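Local coordinates for uncharacterized protein (Pseudomonas aeruginosa UCBPP-PA14, PDB 3FD9) that acts as an antiactivator of the type III secretion regulon, probably by disrupting self-association and DNA binding of the activator ExsA until ExsC intervenes, at residues G26-L36 with L62-L73. Numbering follows the deposited sequence.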
# COMPACT_ATOMS: atom_id res chain seq x y z
N GLY A 26 2.43 -0.60 5.01
CA GLY A 26 1.16 0.10 5.17
C GLY A 26 0.84 0.38 6.63
O GLY A 26 -0.32 0.37 7.04
N ILE A 27 1.88 0.62 7.42
CA ILE A 27 1.69 0.94 8.83
C ILE A 27 1.47 2.44 8.96
O ILE A 27 0.70 2.90 9.81
CB ILE A 27 2.90 0.49 9.66
CG1 ILE A 27 3.07 -1.02 9.57
CG2 ILE A 27 2.73 0.87 11.13
CD1 ILE A 27 1.88 -1.79 10.15
N ILE A 28 2.16 3.19 8.10
CA ILE A 28 2.12 4.65 8.09
C ILE A 28 1.87 5.13 6.65
O ILE A 28 2.63 4.81 5.74
CB ILE A 28 3.47 5.22 8.56
CG1 ILE A 28 3.87 4.59 9.89
CG2 ILE A 28 3.40 6.72 8.70
CD1 ILE A 28 4.85 5.41 10.70
N SER A 29 0.80 5.90 6.45
CA SER A 29 0.50 6.39 5.11
C SER A 29 1.48 7.48 4.69
O SER A 29 2.19 8.03 5.52
CB SER A 29 -0.93 6.90 5.03
OG SER A 29 -1.07 8.10 5.78
N ALA A 30 1.52 7.79 3.40
CA ALA A 30 2.38 8.86 2.90
C ALA A 30 1.98 10.17 3.55
O ALA A 30 2.84 10.93 4.01
CB ALA A 30 2.28 8.97 1.39
N ARG A 31 0.67 10.41 3.60
CA ARG A 31 0.13 11.60 4.25
C ARG A 31 0.65 11.71 5.69
O ARG A 31 1.13 12.77 6.11
CB ARG A 31 -1.39 11.53 4.26
CG ARG A 31 -2.07 12.85 4.54
CD ARG A 31 -3.57 12.69 4.71
NE ARG A 31 -3.89 11.63 5.66
CZ ARG A 31 -3.60 11.66 6.96
NH1 ARG A 31 -2.97 12.70 7.50
NH2 ARG A 31 -3.94 10.63 7.74
N GLN A 32 0.55 10.61 6.44
CA GLN A 32 0.92 10.62 7.86
C GLN A 32 2.40 10.88 8.05
O GLN A 32 2.79 11.71 8.87
CB GLN A 32 0.55 9.32 8.54
CG GLN A 32 -0.95 9.14 8.68
CD GLN A 32 -1.33 7.77 9.18
OE1 GLN A 32 -0.76 6.76 8.75
NE2 GLN A 32 -2.29 7.72 10.09
N LEU A 33 3.22 10.18 7.28
CA LEU A 33 4.67 10.35 7.36
C LEU A 33 5.07 11.82 7.14
O LEU A 33 5.93 12.34 7.84
CB LEU A 33 5.37 9.47 6.34
CG LEU A 33 6.88 9.36 6.51
CD1 LEU A 33 7.18 8.32 7.58
CD2 LEU A 33 7.55 9.00 5.21
N ALA A 34 4.44 12.49 6.19
CA ALA A 34 4.80 13.87 5.88
C ALA A 34 4.58 14.79 7.07
O ALA A 34 5.34 15.72 7.30
CB ALA A 34 4.03 14.38 4.66
N LEU A 35 3.52 14.52 7.82
CA LEU A 35 3.19 15.37 8.95
C LEU A 35 4.19 15.12 10.06
O LEU A 35 4.70 16.05 10.68
CB LEU A 35 1.78 15.06 9.44
CG LEU A 35 1.34 15.75 10.72
CD1 LEU A 35 1.48 17.26 10.62
CD2 LEU A 35 -0.10 15.35 11.06
N LEU A 36 4.48 13.84 10.28
CA LEU A 36 5.46 13.44 11.27
C LEU A 36 6.83 14.01 10.94
O LEU A 36 7.53 14.47 11.83
CB LEU A 36 5.53 11.91 11.37
CG LEU A 36 4.25 11.23 11.85
CD1 LEU A 36 4.36 9.73 11.71
CD2 LEU A 36 3.95 11.62 13.29
N LEU A 62 -0.64 -3.29 12.40
CA LEU A 62 -1.63 -2.38 12.95
C LEU A 62 -1.42 -0.91 12.56
O LEU A 62 -0.79 -0.13 13.28
CB LEU A 62 -1.71 -2.53 14.48
CG LEU A 62 -2.11 -3.93 14.96
CD1 LEU A 62 -2.08 -4.02 16.47
CD2 LEU A 62 -3.49 -4.29 14.44
N ALA A 63 -1.99 -0.53 11.42
CA ALA A 63 -1.85 0.80 10.85
C ALA A 63 -2.21 1.92 11.82
O ALA A 63 -3.17 1.80 12.57
CB ALA A 63 -2.71 0.90 9.60
N LEU A 64 -1.48 3.02 11.77
CA LEU A 64 -1.76 4.17 12.63
C LEU A 64 -3.01 4.93 12.18
O LEU A 64 -3.30 4.99 10.98
CB LEU A 64 -0.57 5.13 12.65
CG LEU A 64 0.81 4.54 12.91
CD1 LEU A 64 1.80 5.66 13.10
CD2 LEU A 64 0.80 3.64 14.12
N GLY A 65 -3.71 5.52 13.13
CA GLY A 65 -4.86 6.36 12.83
C GLY A 65 -4.63 7.76 13.37
O GLY A 65 -3.52 8.09 13.77
N ARG A 66 -5.66 8.59 13.37
CA ARG A 66 -5.51 9.96 13.83
C ARG A 66 -4.91 10.04 15.22
O ARG A 66 -4.01 10.84 15.48
CB ARG A 66 -6.85 10.69 13.82
CG ARG A 66 -7.36 11.11 12.46
CD ARG A 66 -8.56 12.04 12.62
NE ARG A 66 -9.38 11.65 13.78
CZ ARG A 66 -10.14 12.49 14.48
NH1 ARG A 66 -10.20 13.77 14.14
NH2 ARG A 66 -10.84 12.04 15.52
N GLU A 67 -5.42 9.21 16.13
CA GLU A 67 -5.02 9.27 17.53
C GLU A 67 -3.59 8.80 17.74
O GLU A 67 -2.83 9.41 18.48
CB GLU A 67 -5.99 8.46 18.40
CG GLU A 67 -5.74 8.58 19.90
CD GLU A 67 -5.77 10.02 20.40
OE1 GLU A 67 -6.23 10.90 19.65
OE2 GLU A 67 -5.33 10.25 21.54
N GLU A 68 -3.22 7.71 17.07
CA GLU A 68 -1.86 7.23 17.15
C GLU A 68 -0.91 8.33 16.72
O GLU A 68 0.11 8.56 17.36
CB GLU A 68 -1.67 5.97 16.31
CG GLU A 68 -2.26 4.72 16.92
CD GLU A 68 -3.77 4.78 17.05
OE1 GLU A 68 -4.46 5.13 16.05
OE2 GLU A 68 -4.27 4.46 18.15
N VAL A 69 -1.23 9.02 15.63
CA VAL A 69 -0.38 10.13 15.21
C VAL A 69 -0.32 11.21 16.29
O VAL A 69 0.77 11.65 16.67
CB VAL A 69 -0.83 10.74 13.88
CG1 VAL A 69 -0.04 12.01 13.61
CG2 VAL A 69 -0.63 9.76 12.75
N ARG A 70 -1.48 11.64 16.79
CA ARG A 70 -1.49 12.69 17.80
C ARG A 70 -0.64 12.31 19.02
O ARG A 70 0.18 13.11 19.47
CB ARG A 70 -2.91 13.05 18.24
CG ARG A 70 -3.03 14.47 18.76
CD ARG A 70 -4.36 14.76 19.44
NE ARG A 70 -4.29 14.59 20.90
CZ ARG A 70 -5.02 13.72 21.59
NH1 ARG A 70 -5.88 12.95 20.95
NH2 ARG A 70 -4.90 13.64 22.90
N GLN A 71 -0.85 11.10 19.53
CA GLN A 71 -0.12 10.62 20.70
C GLN A 71 1.38 10.64 20.48
O GLN A 71 2.14 11.02 21.37
CB GLN A 71 -0.57 9.21 21.09
CG GLN A 71 -1.89 9.18 21.86
CD GLN A 71 -1.81 9.89 23.21
OE1 GLN A 71 -0.91 9.61 24.02
NE2 GLN A 71 -2.74 10.80 23.46
N ILE A 72 1.81 10.24 19.30
CA ILE A 72 3.22 10.33 18.94
C ILE A 72 3.71 11.76 19.13
O ILE A 72 4.66 12.00 19.87
CB ILE A 72 3.46 9.90 17.49
CG1 ILE A 72 3.22 8.41 17.34
CG2 ILE A 72 4.86 10.26 17.06
CD1 ILE A 72 3.25 7.92 15.93
N LEU A 73 3.03 12.71 18.49
CA LEU A 73 3.41 14.11 18.59
C LEU A 73 3.36 14.60 20.04
O LEU A 73 4.17 15.43 20.46
CB LEU A 73 2.51 14.99 17.72
CG LEU A 73 2.59 14.74 16.21
CD1 LEU A 73 1.91 15.86 15.47
CD2 LEU A 73 4.03 14.62 15.74
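Gln32 lays its side chain across Val69, with its CG and amide over the CG2 methyl. The side chain is extended beyond CG, and its amide ends beside the backbone of Leu64. There Gln32 NE2 donates to Leu64 O at 3.0 Å. The bond is nearly straight at the hydrogen (172°), and the oxygen lies in the amide plane of Gln32. The donor, however, sits above the carbonyl plane of Leu64. The other end of the amide is also gripped: Gln32 OE1 takes the N-H of Ser29 N at 2.9 Å, on a lone pair. With a partner on each end, the amide is held in one rotation. Ser29 OG in turn accepts from Gln32 N, which completes a capping box at the start of helix 30-39. Leu64 is held at its other backbone end too: Leu64 N donates to Ile27 O at 2.9 Å, in the carbonyl plane. Leu64 and Ile28 then lie side by side, with their CD1 methyls 3.9 Å apart. Further along, the CD2 methyl of Leu36 meets Val69 CG1, Ile72 CG2 and Leu73 CD2. Helix 52-60 touches Ile27, Leu64 and Ile72 as well. The axes of residues 30-36 and 66-73 run 15° from parallel and come within 11.2 Å. This is packing of two helix N-termini and their lead-in loops in the helical N-terminal domain of ExsD.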